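Local structure of tryptophan halogenase (Shewanella frigidimarina, 2PYX) at residues 196-201 with 210-215. The protein is probably a flavin-dependent enzyme of the tryptophan halogenase family that binds FAD and carries out monooxygenase-type chemistry. Numbering follows the deposited sequence.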
loop_
_atom_site.group_PDB
_atom_site.type_symbol
_atom_site.label_atom_id
_atom_site.label_comp_id
_atom_site.label_asym_id
_atom_site.label_seq_id
_atom_site.Cartn_x
_atom_site.Cartn_y
_atom_site.Cartn_z
ATOM N N ASP A 196 -9.852 26.541 1.244
ATOM C CA ASP A 196 -11.207 27.025 0.915
ATOM C C ASP A 196 -12.115 25.918 0.398
ATOM O O ASP A 196 -11.649 24.810 0.105
ATOM C CB ASP A 196 -11.084 28.112 -0.164
ATOM C CG ASP A 196 -12.291 29.062 -0.209
ATOM O OD1 ASP A 196 -13.254 28.862 0.566
ATOM O OD2 ASP A 196 -12.226 30.009 -1.022
ATOM N N HIS A 197 -13.409 26.217 0.276
ATOM C CA HIS A 197 -14.377 25.306 -0.340
ATOM C C HIS A 197 -14.594 25.618 -1.801
ATOM O O HIS A 197 -14.444 26.771 -2.231
ATOM C CB HIS A 197 -15.726 25.414 0.367
ATOM C CG HIS A 197 -15.638 25.227 1.841
ATOM N ND1 HIS A 197 -15.371 26.265 2.706
ATOM C CD2 HIS A 197 -15.757 24.115 2.607
ATOM C CE1 HIS A 197 -15.351 25.806 3.945
ATOM N NE2 HIS A 197 -15.580 24.506 3.911
ATOM N N VAL A 198 -14.976 24.599 -2.562
ATOM C CA VAL A 198 -15.346 24.766 -3.967
ATOM C C VAL A 198 -16.862 24.834 -4.022
ATOM O O VAL A 198 -17.559 23.892 -3.618
ATOM C CB VAL A 198 -14.827 23.617 -4.831
ATOM C CG1 VAL A 198 -15.301 23.738 -6.262
ATOM C CG2 VAL A 198 -13.287 23.594 -4.763
ATOM N N SER A 199 -17.365 25.955 -4.521
ATOM C CA SER A 199 -18.805 26.171 -4.587
ATOM C C SER A 199 -19.411 25.710 -5.903
ATOM O O SER A 199 -20.549 25.233 -5.932
ATOM C CB SER A 199 -19.122 27.647 -4.369
ATOM O OG SER A 199 -18.763 28.048 -3.057
ATOM N N GLN A 200 -18.696 25.908 -7.002
ATOM C CA GLN A 200 -19.147 25.423 -8.308
ATOM C C GLN A 200 -18.002 24.839 -9.080
ATOM O O GLN A 200 -16.875 25.323 -8.975
ATOM C CB GLN A 200 -19.697 26.539 -9.182
ATOM C CG GLN A 200 -20.917 27.221 -8.656
ATOM C CD GLN A 200 -21.289 28.386 -9.518
ATOM O OE1 GLN A 200 -21.109 29.551 -9.118
ATOM N NE2 GLN A 200 -21.782 28.108 -10.707
ATOM N N ILE A 201 -18.316 23.841 -9.898
ATOM C CA ILE A 201 -17.404 23.282 -10.870
ATOM C C ILE A 201 -17.985 23.626 -12.238
ATOM O O ILE A 201 -19.119 23.221 -12.567
ATOM C CB ILE A 201 -17.312 21.732 -10.730
ATOM C CG1 ILE A 201 -17.058 21.366 -9.267
ATOM C CG2 ILE A 201 -16.286 21.147 -11.702
ATOM C CD1 ILE A 201 -17.258 19.893 -8.951
ATOM N N GLU A 210 -13.363 23.466 -16.565
ATOM C CA GLU A 210 -12.664 24.684 -16.983
ATOM C C GLU A 210 -12.159 25.470 -15.783
ATOM O O GLU A 210 -11.055 26.004 -15.772
ATOM C CB GLU A 210 -13.650 25.547 -17.767
ATOM C CG GLU A 210 -13.158 26.894 -18.129
ATOM C CD GLU A 210 -14.211 27.620 -18.904
ATOM O OE1 GLU A 210 -14.268 27.392 -20.127
ATOM O OE2 GLU A 210 -15.016 28.342 -18.269
ATOM N N LYS A 211 -12.968 25.563 -14.755
ATOM C CA LYS A 211 -12.613 26.354 -13.614
ATOM C C LYS A 211 -13.458 25.993 -12.422
ATOM O O LYS A 211 -14.507 25.348 -12.552
ATOM C CB LYS A 211 -12.697 27.862 -13.928
ATOM C CG LYS A 211 -14.090 28.358 -14.186
ATOM C CD LYS A 211 -14.059 29.794 -14.675
ATOM C CE LYS A 211 -15.444 30.299 -15.060
ATOM N NZ LYS A 211 -15.319 31.650 -15.725
ATOM N N LEU A 212 -12.951 26.352 -11.250
ATOM C CA LEU A 212 -13.654 26.169 -10.005
ATOM C C LEU A 212 -13.967 27.530 -9.440
ATOM O O LEU A 212 -13.136 28.418 -9.489
ATOM C CB LEU A 212 -12.819 25.394 -8.998
ATOM C CG LEU A 212 -12.289 24.068 -9.507
ATOM C CD1 LEU A 212 -11.459 23.441 -8.404
ATOM C CD2 LEU A 212 -13.429 23.136 -9.904
ATOM N N ILE A 213 -15.190 27.692 -8.937
ATOM C CA ILE A 213 -15.537 28.913 -8.258
ATOM C C ILE A 213 -15.494 28.581 -6.786
ATOM O O ILE A 213 -16.235 27.711 -6.308
ATOM C CB ILE A 213 -16.901 29.476 -8.701
ATOM C CG1 ILE A 213 -17.018 29.441 -10.221
ATOM C CG2 ILE A 213 -16.987 30.877 -8.201
ATOM C CD1 ILE A 213 -18.170 30.220 -10.784
ATOM N N THR A 214 -14.540 29.196 -6.096
ATOM C CA THR A 214 -14.336 28.973 -4.680
ATOM C C THR A 214 -15.265 29.858 -3.874
ATOM O O THR A 214 -15.850 30.810 -4.408
ATOM C CB THR A 214 -12.868 29.184 -4.201
ATOM O OG1 THR A 214 -12.479 30.565 -4.302
ATOM C CG2 THR A 214 -11.908 28.295 -5.023
ATOM N N LYS A 215 -15.419 29.511 -2.601
ATOM C CA LYS A 215 -16.317 30.262 -1.727
ATOM C C LYS A 215 -15.781 31.673 -1.416
ATOM O O LYS A 215 -16.565 32.638 -1.373
ATOM C CB LYS A 215 -16.564 29.479 -0.445
ATOM C CG LYS A 215 -17.618 30.100 0.444
ATOM C CD LYS A 215 -18.144 29.113 1.453
ATOM C CE LYS A 215 -19.316 29.723 2.206
ATOM N NZ LYS A 215 -19.894 28.787 3.222
#
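Alongside the imidazole of His197 runs the extended aliphatic chain of Lys215, pointing the same way and bringing its CD to 4.2 Å from ND1; CD approaches the ring obliquely, and the two polar nitrogens, ND1 and Lys215 NZ, are not in contact. The second flat group, the carboxylate of Asp196, crosses Thr214 at about a right angle: OD2 lies 3.3 Å from Thr214 CB, while OD1 packs on Lys215 CB. CG stands anti to the backbone N (chi1 -158°), which sets the carboxylate on the side of Thr214; there OD2 accepts from Gln216 N and Asn217 ND2, in the turn after the hairpin, and OD1 takes the backbone N-H of His197 from above the carboxylate plane. An alanine in place of Asp196 would probably leave these three donors without their acceptor and let the turn loosen. The amide end of Gln200 lies beside Ile213, OE1 being 3.4 Å from CD1, a pairing that suits an exposed strand position where a long side chain can shelter an apolar one. On the other face, Leu212 fits between Val198 and Ile201, its CD2 3.9 Å from Ile201 CG2; apolar branches suit this face, where Leu212 is buried against Ile11 and Val13 of strand 9-13. The backbone contains a classic beta bulge: one carbonyl oxygen, Ile213 O, takes the N-H groups of both Ser199 (N at 2.7 Å) and Gln200 (N at 3.1 Å). Val198, in a predicted FAD site, comes just before the bulge. The antiparallel hairpin 198-203/209-214 is extended by strand 219-221, whose Glu219 forms a salt bridge with Lys211; through Leu212 and the backbone bond of Asp196 to Glu49, the small sheet is joined to the parallel strands of the Rossmann-type nucleotide-binding core.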